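Local coordinates for protein putative 2,5-diketo-D-gluconic acid reductase B (Sinorhizobium meliloti, PDB 3UP8) that probably reduces methylglyoxal to hydroxyacetone with NADPH, as a member of the aldo/keto reductase family, at residues K95-N100 against L127-S132; A105-V110 against L143-N148; G40-S45 against Q68-E73. All blocks are in the same frame, centred on the assembly; numbering follows the deposited sequence.

Contacts 1 and 3 line the same pocket at the end of the barrel strands and share the acetate ion there: His-128 of contact 1 and Tyr-70 of contact 3 each give it a hydrogen bond. They also meet directly, Lys-95 NZ lying 2.8 Å from Tyr-70 OH and Asn-100 ND2 2.8 Å from Gln-68 OE1, although their centres are about 15 Å apart. Contact 2 joins two outer helices behind contact 1, the centres of contacts 1 and 2 being about 12 Å apart; Leu-127 CD2 packs 3.6 Å from Phe-106 CE1. Between contacts 2 and 3 the centres are about 20 Å apart, yet Gln-68 NE2 reaches Ser-109 OG at 3.0 Å.

Contact 1: residues K95-N100 against L127-S132; sequences KVWVDN and LHWPGS. With ACT (acetate ion), chain C.
The aliphatic chain of Lys-95 lies over one face of the His-128 imidazole, its CD 3.6 Å from the ring centroid and 6° off the normal, a CH-pi contact. Above the opposite face comes the benzene edge of Trp-97, an offset edge-to-face pair with planes at 81°. The imidazole presents its rim to polar partners: His-128 NE2 donates to OXT of an acetate, probably from the crystallisation liquor, at 2.7 Å, and His-128 ND1 is 2.8 Å from a water, which donates to Lys-95 O. The lysine runs extended until chi4 (73°) bends it, carrying NZ past the histidine to a salt bridge with Asp-65 and a hydrogen bond with Tyr-70 OH. At the backbone, His-128 N donates to Val-96 O at 3.3 Å, where the parallel strands end. Trp-97 CZ3 approaches Trp-129 CD1 at 3.9 Å, while Val-98 CG1 rests 3.8 Å from Trp-129 CB; a second water ties Val-98 O to Ser-132 OG. A lysine bonded to the tyrosine and a histidine, at the C-terminal ends of adjacent barrel strands, are typical of the aldo/keto reductase active site, in which Lys-95 probably tunes the tyrosine and His-128 probably binds substrate.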
loop_
_atom_site.group_PDB
_atom_site.type_symbol
_atom_site.label_atom_id
_atom_site.label_comp_id
_atom_site.label_asym_id
_atom_site.label_seq_id
_atom_site.Cartn_x
_atom_site.Cartn_y
_atom_site.Cartn_z
ATOM N N LYS A 95 -7.319 7.257 -0.184
ATOM C CA LYS A 95 -6.803 7.888 1.026
ATOM C C LYS A 95 -7.368 9.294 1.150
ATOM O O LYS A 95 -7.411 10.049 0.174
ATOM C CB LYS A 95 -5.270 7.964 0.977
ATOM C CG LYS A 95 -4.584 6.642 0.606
ATOM C CD LYS A 95 -3.062 6.753 0.644
ATOM C CE LYS A 95 -2.386 5.522 0.040
ATOM N NZ LYS A 95 -2.493 5.442 -1.466
ATOM N N VAL A 96 -7.792 9.641 2.358
ATOM C CA VAL A 96 -8.236 11.008 2.659
ATOM C C VAL A 96 -7.042 11.942 2.863
ATOM O O VAL A 96 -6.187 11.691 3.711
ATOM C CB VAL A 96 -9.143 11.026 3.902
ATOM C CG1 VAL A 96 -9.642 12.431 4.189
ATOM C CG2 VAL A 96 -10.285 10.060 3.708
ATOM N N TRP A 97 -6.994 13.003 2.062
ATOM C CA TRP A 97 -5.943 14.005 2.133
ATOM C C TRP A 97 -6.148 14.861 3.376
ATOM O O TRP A 97 -7.284 15.108 3.803
ATOM C CB TRP A 97 -5.943 14.894 0.882
ATOM C CG TRP A 97 -4.816 15.916 0.875
ATOM C CD1 TRP A 97 -4.938 17.273 0.764
ATOM C CD2 TRP A 97 -3.418 15.645 1.010
ATOM N NE1 TRP A 97 -3.697 17.863 0.809
ATOM C CE2 TRP A 97 -2.746 16.888 0.966
ATOM C CE3 TRP A 97 -2.662 14.469 1.160
ATOM C CZ2 TRP A 97 -1.356 16.992 1.064
ATOM C CZ3 TRP A 97 -1.269 14.571 1.255
ATOM C CH2 TRP A 97 -0.635 15.825 1.207
ATOM N N VAL A 98 -5.040 15.303 3.959
ATOM C CA VAL A 98 -5.067 16.002 5.244
ATOM C C VAL A 98 -5.919 17.288 5.221
ATOM O O VAL A 98 -6.412 17.696 6.256
ATOM C CB VAL A 98 -3.637 16.316 5.765
ATOM C CG1 VAL A 98 -2.794 15.021 5.899
ATOM C CG2 VAL A 98 -2.917 17.325 4.871
ATOM N N ASP A 99 -6.093 17.922 4.055
ATOM C CA ASP A 99 -6.923 19.146 3.975
ATOM C C ASP A 99 -8.395 18.822 4.223
ATOM O O ASP A 99 -9.214 19.708 4.475
ATOM C CB ASP A 99 -6.785 19.820 2.599
ATOM C CG ASP A 99 -5.415 20.470 2.384
ATOM O OD1 ASP A 99 -4.641 20.648 3.355
ATOM O OD2 ASP A 99 -5.123 20.814 1.222
ATOM N N ASN A 100 -8.733 17.544 4.124
ATOM C CA ASN A 100 -10.105 17.102 4.266
ATOM C C ASN A 100 -10.403 16.442 5.613
ATOM O O ASN A 100 -11.397 15.729 5.750
ATOM C CB ASN A 100 -10.461 16.145 3.123
ATOM C CG ASN A 100 -10.345 16.795 1.753
ATOM O OD1 ASN A 100 -10.595 17.990 1.592
ATOM N ND2 ASN A 100 -9.966 16.005 0.755
ATOM N N LEU A 127 -6.308 7.192 6.308
ATOM C CA LEU A 127 -5.815 8.515 6.615
ATOM C C LEU A 127 -4.410 8.560 6.033
ATOM O O LEU A 127 -3.546 7.733 6.383
ATOM C CB LEU A 127 -5.791 8.749 8.142
ATOM C CG LEU A 127 -7.116 8.485 8.871
ATOM C CD1 LEU A 127 -6.954 8.534 10.398
ATOM C CD2 LEU A 127 -8.227 9.463 8.403
ATOM N N HIS A 128 -4.181 9.531 5.153
ATOM C CA HIS A 128 -2.949 9.559 4.354
ATOM C C HIS A 128 -1.692 9.866 5.173
ATOM O O HIS A 128 -0.653 9.241 4.975
ATOM C CB HIS A 128 -3.100 10.547 3.181
ATOM C CG HIS A 128 -2.232 10.229 2.005
ATOM N ND1 HIS A 128 -2.563 10.595 0.717
ATOM C CD2 HIS A 128 -1.050 9.568 1.916
ATOM C CE1 HIS A 128 -1.620 10.184 -0.112
ATOM N NE2 HIS A 128 -0.695 9.552 0.587
ATOM N N TRP A 129 -1.803 10.814 6.103
ATOM C CA TRP A 129 -0.696 11.231 6.948
ATOM C C TRP A 129 -1.230 11.523 8.343
ATOM O O TRP A 129 -2.375 11.948 8.471
ATOM C CB TRP A 129 -0.010 12.481 6.380
ATOM C CG TRP A 129 0.807 12.184 5.158
ATOM C CD1 TRP A 129 0.386 12.226 3.869
ATOM C CD2 TRP A 129 2.175 11.763 5.124
ATOM N NE1 TRP A 129 1.408 11.862 3.023
ATOM C CE2 TRP A 129 2.514 11.564 3.774
ATOM C CE3 TRP A 129 3.147 11.534 6.109
ATOM C CZ2 TRP A 129 3.785 11.150 3.376
ATOM C CZ3 TRP A 129 4.418 11.122 5.709
ATOM C CH2 TRP A 129 4.714 10.921 4.355
ATOM N N PRO A 130 -0.404 11.312 9.390
ATOM C CA PRO A 130 -0.821 11.580 10.785
ATOM C C PRO A 130 -0.820 13.054 11.198
ATOM O O PRO A 130 -1.623 13.446 12.059
ATOM C CB PRO A 130 0.216 10.818 11.612
ATOM C CG PRO A 130 1.442 10.845 10.759
ATOM C CD PRO A 130 0.929 10.680 9.337
ATOM N N GLY A 131 0.066 13.850 10.593
ATOM C CA GLY A 131 0.219 15.274 10.928
ATOM C C GLY A 131 -0.950 16.148 10.525
ATOM O O GLY A 131 -1.265 16.287 9.341
ATOM N N SER A 132 -1.597 16.728 11.535
ATOM C CA SER A 132 -2.818 17.511 11.363
ATOM C C SER A 132 -3.167 18.187 12.690
ATOM O O SER A 132 -2.893 17.633 13.764
ATOM C CB SER A 132 -3.979 16.593 10.964
ATOM O OG SER A 132 -5.201 17.316 10.855
HETATM C C ACT C . 2.328 8.334 -0.868
HETATM O O ACT C . 1.885 7.240 -1.283
HETATM O OXT ACT C . 1.549 9.291 -0.961
HETATM C CH3 ACT C . 3.697 8.506 -0.290
HETATM O O HOH W 1 -4.796 11.912 -0.459
HETATM O O HOH W 2 -5.319 18.697 8.641
#

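Contact 2: residues A105-V110 against L143-N148; sequences AFIASV and LNEVRN
Ile-107 reaches across from helix 105-110 to Glu-145 and Val-146 of helix 143-148. At its CB the chain divides, and CG1 is set anti to the carbonyl carbon (chi1 -60°), a course that takes this branch to the second helix. Ile-107 CG1 itself comes within 3.7 Å of Glu-145 OE2. A further bend at chi2 then brings Ile-107 CD1 over the face of the glutamate carboxylate, 3.5 Å from Glu-145 OE2 and only slightly farther from CD and OE1. On another side Ile-107 CD1 also packs 3.7 Å from Val-146 CG1. The glutamate is stretched out beyond CB, its chain crossing that of the isoleucine at about a right angle, and its OE1 is hydrogen-bonded to His-103 NE2, which helps keep the carboxylate in place beside the apolar methyl.

One turn along, Val-110 CG1 meets Val-146 CG1 at 4.2 Å, so a single valine methyl touches both Ile-107 and Val-110. At the other end the Phe-106 ring puts its CZ 4.0 Å from Leu-143 CD2 and 3.9 Å from Leu-143 N, the ring meeting the start of segment 143-148 obliquely. Apolar fitting therefore carries most of the interface; the axes of segments 105-110 and 143-148 come within 10.3 Å and cross at -41°.

Beneath the two helices lies the barrel. Phe-106 rests on Val-96 and Leu-127, Val-110 on Leu-125, Leu-143 on Leu-125, Leu-127 and Ile-155, and Val-146 on Val-152. Helices 103-117 and 136-148, which follow strands 91-96 and 122-127, are thereby seated as neighbours in the outer helical layer of the TIM barrel, over strands 91-96, 122-127 and 152-158.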
loop_
_atom_site.group_PDB
_atom_site.type_symbol
_atom_site.label_atom_id
_atom_site.label_comp_id
_atom_site.label_asym_id
_atom_site.label_seq_id
_atom_site.Cartn_x
_atom_site.Cartn_y
_atom_site.Cartn_z
ATOM N N ALA A 105 -15.784 18.219 5.877
ATOM C CA ALA A 105 -14.917 18.082 4.702
ATOM C C ALA A 105 -14.539 16.613 4.442
ATOM O O ALA A 105 -14.390 16.186 3.290
ATOM C CB ALA A 105 -13.661 18.942 4.869
ATOM N N PHE A 106 -14.383 15.846 5.521
ATOM C CA PHE A 106 -14.005 14.436 5.440
ATOM C C PHE A 106 -15.100 13.662 4.711
ATOM O O PHE A 106 -14.847 13.007 3.697
ATOM C CB PHE A 106 -13.832 13.882 6.868
ATOM C CG PHE A 106 -13.092 12.569 6.950
ATOM C CD1 PHE A 106 -11.879 12.498 7.631
ATOM C CD2 PHE A 106 -13.617 11.408 6.385
ATOM C CE1 PHE A 106 -11.204 11.296 7.737
ATOM C CE2 PHE A 106 -12.947 10.188 6.493
ATOM C CZ PHE A 106 -11.737 10.134 7.172
ATOM N N ILE A 107 -16.315 13.757 5.238
ATOM C CA ILE A 107 -17.471 13.060 4.707
ATOM C C ILE A 107 -17.684 13.456 3.250
ATOM O O ILE A 107 -17.872 12.580 2.397
ATOM C CB ILE A 107 -18.757 13.373 5.541
ATOM C CG1 ILE A 107 -18.588 12.958 7.004
ATOM C CG2 ILE A 107 -19.993 12.750 4.930
ATOM C CD1 ILE A 107 -18.106 11.522 7.252
ATOM N N ALA A 108 -17.628 14.758 2.966
ATOM C CA ALA A 108 -17.818 15.247 1.581
ATOM C C ALA A 108 -16.741 14.713 0.626
ATOM O O ALA A 108 -17.048 14.308 -0.505
ATOM C CB ALA A 108 -17.881 16.781 1.540
ATOM N N SER A 109 -15.487 14.694 1.080
ATOM C CA SER A 109 -14.386 14.218 0.221
ATOM C C SER A 109 -14.524 12.743 -0.150
ATOM O O SER A 109 -14.063 12.320 -1.211
ATOM C CB SER A 109 -13.015 14.492 0.849
ATOM O OG SER A 109 -12.732 13.559 1.869
ATOM N N VAL A 110 -15.132 11.960 0.736
ATOM C CA VAL A 110 -15.324 10.539 0.480
ATOM C C VAL A 110 -16.367 10.362 -0.633
ATOM O O VAL A 110 -16.139 9.621 -1.588
ATOM C CB VAL A 110 -15.688 9.772 1.769
ATOM C CG1 VAL A 110 -16.138 8.345 1.456
ATOM C CG2 VAL A 110 -14.490 9.771 2.715
ATOM N N LEU A 143 -13.742 8.089 9.836
ATOM C CA LEU A 143 -13.484 6.784 9.198
ATOM C C LEU A 143 -14.563 5.775 9.546
ATOM O O LEU A 143 -15.102 5.094 8.663
ATOM C CB LEU A 143 -12.127 6.191 9.613
ATOM C CG LEU A 143 -10.846 6.596 8.892
ATOM C CD1 LEU A 143 -9.666 5.922 9.630
ATOM C CD2 LEU A 143 -10.869 6.214 7.399
ATOM N N ASN A 144 -14.891 5.672 10.838
ATOM C CA ASN A 144 -15.932 4.745 11.257
ATOM C C ASN A 144 -17.313 5.112 10.701
ATOM O O ASN A 144 -18.104 4.241 10.380
ATOM C CB ASN A 144 -15.990 4.663 12.789
ATOM C CG ASN A 144 -14.940 3.727 13.342
ATOM O OD1 ASN A 144 -15.188 2.537 13.503
ATOM N ND2 ASN A 144 -13.748 4.245 13.571
ATOM N N GLU A 145 -17.598 6.403 10.611
ATOM C CA GLU A 145 -18.889 6.836 10.072
ATOM C C GLU A 145 -19.074 6.323 8.643
ATOM O O GLU A 145 -20.084 5.696 8.336
ATOM C CB GLU A 145 -19.016 8.351 10.096
ATOM C CG GLU A 145 -20.343 8.866 9.489
ATOM C CD GLU A 145 -20.502 10.382 9.613
ATOM O OE1 GLU A 145 -19.937 10.952 10.562
ATOM O OE2 GLU A 145 -21.194 11.009 8.766
ATOM N N VAL A 146 -18.099 6.570 7.780
ATOM C CA VAL A 146 -18.242 6.151 6.381
ATOM C C VAL A 146 -18.217 4.635 6.210
ATOM O O VAL A 146 -18.827 4.108 5.272
ATOM C CB VAL A 146 -17.225 6.837 5.453
ATOM C CG1 VAL A 146 -17.498 8.323 5.407
ATOM C CG2 VAL A 146 -15.754 6.559 5.897
ATOM N N ARG A 147 -17.514 3.936 7.105
ATOM C CA ARG A 147 -17.565 2.474 7.134
ATOM C C ARG A 147 -18.977 1.979 7.453
ATOM O O ARG A 147 -19.520 1.126 6.742
ATOM C CB ARG A 147 -16.543 1.889 8.122
ATOM C CG ARG A 147 -16.441 0.358 8.062
ATOM C CD ARG A 147 -15.343 -0.174 8.976
ATOM N NE ARG A 147 -15.320 -1.644 9.042
ATOM C CZ ARG A 147 -16.079 -2.388 9.853
ATOM N NH1 ARG A 147 -16.959 -1.829 10.675
ATOM N NH2 ARG A 147 -15.965 -3.712 9.835
ATOM N N ASN A 148 -19.572 2.515 8.517
ATOM C CA ASN A 148 -20.940 2.150 8.907
ATOM C C ASN A 148 -21.975 2.527 7.840
ATOM O O ASN A 148 -22.989 1.864 7.720
ATOM C CB ASN A 148 -21.330 2.804 10.242
ATOM C CG ASN A 148 -20.606 2.198 11.438
ATOM O OD1 ASN A 148 -19.701 1.375 11.295
ATOM N ND2 ASN A 148 -21.023 2.595 12.636
#

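Contact 3: residues G40-S45 against Q68-E73. With ACT (acetate ion), chain C.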
loop_
_atom_site.group_PDB
_atom_site.type_symbol
_atom_site.label_atom_id
_atom_site.label_comp_id
_atom_site.label_asym_id
_atom_site.label_seq_id
_atom_site.Cartn_x
_atom_site.Cartn_y
_atom_site.Cartn_z
ATOM N N GLY A 40 0.010 0.350 -7.404
ATOM C CA GLY A 40 0.026 1.656 -6.761
ATOM C C GLY A 40 0.034 2.758 -7.800
ATOM O O GLY A 40 0.829 2.715 -8.745
ATOM N N THR A 41 -0.853 3.737 -7.644
ATOM C CA THR A 41 -0.940 4.853 -8.612
ATOM C C THR A 41 -0.212 6.115 -8.135
ATOM O O THR A 41 -0.164 7.128 -8.837
ATOM C CB THR A 41 -2.394 5.173 -9.045
ATOM O OG1 THR A 41 -3.154 5.621 -7.917
ATOM C CG2 THR A 41 -3.072 3.938 -9.651
ATOM N N PHE A 42 0.363 6.042 -6.943
ATOM C CA PHE A 42 1.284 7.064 -6.443
ATOM C C PHE A 42 2.403 7.247 -7.488
ATOM O O PHE A 42 2.952 6.271 -7.996
ATOM C CB PHE A 42 1.806 6.602 -5.074
ATOM C CG PHE A 42 2.999 7.344 -4.557
ATOM C CD1 PHE A 42 3.001 8.734 -4.450
ATOM C CD2 PHE A 42 4.107 6.633 -4.108
ATOM C CE1 PHE A 42 4.116 9.406 -3.943
ATOM C CE2 PHE A 42 5.229 7.287 -3.612
ATOM C CZ PHE A 42 5.235 8.675 -3.525
ATOM N N ARG A 43 2.675 8.497 -7.851
ATOM C CA ARG A 43 3.725 8.849 -8.820
ATOM C C ARG A 43 3.286 8.610 -10.267
ATOM O O ARG A 43 4.075 8.773 -11.188
ATOM C CB ARG A 43 5.044 8.096 -8.540
ATOM C CG ARG A 43 5.688 8.358 -7.178
ATOM C CD ARG A 43 6.637 7.214 -6.776
ATOM N NE ARG A 43 7.789 7.130 -7.663
ATOM C CZ ARG A 43 8.375 5.999 -8.050
ATOM N NH1 ARG A 43 7.943 4.817 -7.618
ATOM N NH2 ARG A 43 9.409 6.057 -8.879
HETATM N N MSE A 44 2.034 8.220 -10.476
HETATM C CA MSE A 44 1.561 7.972 -11.831
HETATM C C MSE A 44 0.636 9.085 -12.245
HETATM O O MSE A 44 -0.228 9.483 -11.468
HETATM C CB MSE A 44 0.821 6.644 -11.923
HETATM C CG MSE A 44 1.708 5.445 -11.761
HETATM SE SE MSE A 44 0.728 3.822 -12.129
HETATM C CE MSE A 44 0.322 4.082 -14.014
ATOM N N SER A 45 0.803 9.578 -13.469
ATOM C CA SER A 45 -0.113 10.579 -14.017
ATOM C C SER A 45 -1.442 9.912 -14.365
ATOM O O SER A 45 -1.540 8.685 -14.376
ATOM C CB SER A 45 0.478 11.219 -15.276
ATOM O OG SER A 45 0.389 10.307 -16.356
ATOM N N GLN A 68 -6.719 10.700 -2.778
ATOM C CA GLN A 68 -7.280 11.984 -3.194
ATOM C C GLN A 68 -6.201 12.906 -3.762
ATOM O O GLN A 68 -6.387 13.493 -4.832
ATOM C CB GLN A 68 -8.001 12.652 -2.025
ATOM C CG GLN A 68 -9.306 11.970 -1.685
ATOM C CD GLN A 68 -9.926 12.436 -0.366
ATOM O OE1 GLN A 68 -9.361 13.251 0.365
ATOM N NE2 GLN A 68 -11.112 11.927 -0.084
ATOM N N ILE A 69 -5.057 12.979 -3.081
ATOM C CA ILE A 69 -3.985 13.921 -3.453
ATOM C C ILE A 69 -3.248 13.569 -4.735
ATOM O O ILE A 69 -2.653 14.456 -5.345
ATOM C CB ILE A 69 -2.953 14.144 -2.312
ATOM C CG1 ILE A 69 -2.126 15.417 -2.552
ATOM C CG2 ILE A 69 -2.027 12.932 -2.149
ATOM C CD1 ILE A 69 -2.940 16.710 -2.583
ATOM N N TYR A 70 -3.257 12.296 -5.141
ATOM C CA TYR A 70 -2.560 11.916 -6.387
ATOM C C TYR A 70 -3.211 12.537 -7.607
ATOM O O TYR A 70 -2.557 12.701 -8.617
ATOM C CB TYR A 70 -2.494 10.397 -6.630
ATOM C CG TYR A 70 -1.938 9.561 -5.516
ATOM C CD1 TYR A 70 -1.072 10.092 -4.555
ATOM C CD2 TYR A 70 -2.253 8.208 -5.449
ATOM C CE1 TYR A 70 -0.564 9.286 -3.529
ATOM C CE2 TYR A 70 -1.757 7.404 -4.433
ATOM C CZ TYR A 70 -0.929 7.947 -3.474
ATOM O OH TYR A 70 -0.456 7.107 -2.477
ATOM N N GLY A 71 -4.494 12.869 -7.523
ATOM C CA GLY A 71 -5.187 13.494 -8.649
ATOM C C GLY A 71 -5.510 12.551 -9.799
ATOM O O GLY A 71 -5.809 12.993 -10.900
ATOM N N ASN A 72 -5.453 11.243 -9.565
ATOM C CA ASN A 72 -5.745 10.290 -10.646
ATOM C C ASN A 72 -6.893 9.321 -10.346
ATOM O O ASN A 72 -7.054 8.310 -11.041
ATOM C CB ASN A 72 -4.471 9.525 -11.031
ATOM C CG ASN A 72 -3.822 8.827 -9.835
ATOM O OD1 ASN A 72 -4.488 8.517 -8.850
ATOM N ND2 ASN A 72 -2.518 8.581 -9.923
ATOM N N GLU A 73 -7.702 9.628 -9.328
ATOM C CA GLU A 73 -8.840 8.757 -8.980
ATOM C C GLU A 73 -9.818 8.575 -10.143
ATOM O O GLU A 73 -10.317 7.461 -10.377
ATOM C CB GLU A 73 -9.610 9.303 -7.775
ATOM C CG GLU A 73 -8.970 9.030 -6.418
ATOM C CD GLU A 73 -9.678 9.794 -5.293
ATOM O OE1 GLU A 73 -10.013 10.994 -5.494
ATOM O OE2 GLU A 73 -9.918 9.191 -4.222
HETATM C C ACT C . 2.328 8.334 -0.868
HETATM O O ACT C . 1.885 7.240 -1.283
HETATM O OXT ACT C . 1.549 9.291 -0.961
HETATM C CH3 ACT C . 3.697 8.506 -0.290
#
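Phe-42 lies against the Tyr-70 ring through its backbone end: CA sits over the ring face, 3.7 Å from the centroid, and CB reaches Tyr-70 CZ at 3.4 Å. With CG nearly anti to the backbone N (chi1 166°), the phenyl ring swings past the tyrosine to the acetate, whose O is over one face, 3.5 Å from Phe-42 CG; Arg-43 CG packs on the opposite face. With an alanine at Phe-42, the CA and CB contacts with Tyr-70 would remain, but the acetate is likely to lose its flanking ring and Arg-43 CG the face it packs on. Asn-72 turns CG between its backbone N and carbonyl carbon (chi1 55°), and ND2 donates to Thr-41 O at 3.0 Å and Met-44 O at 2.9 Å. Both acceptors lie near the amide plane, but ND2 stands above the plane of the Thr-41 carbonyl, while Met-44 N, closing the type II turn, reaches that oxygen from the other face. Asn-72 OD1 bonds to Thr-66 OG1, so the amide is fixed at both ends and pins the turn that carries Phe-42. Beside Lys-95, Tyr-70 OH donates to acetate O at 2.6 Å, consistent with a proton donor facing the carbonyl of a substrate.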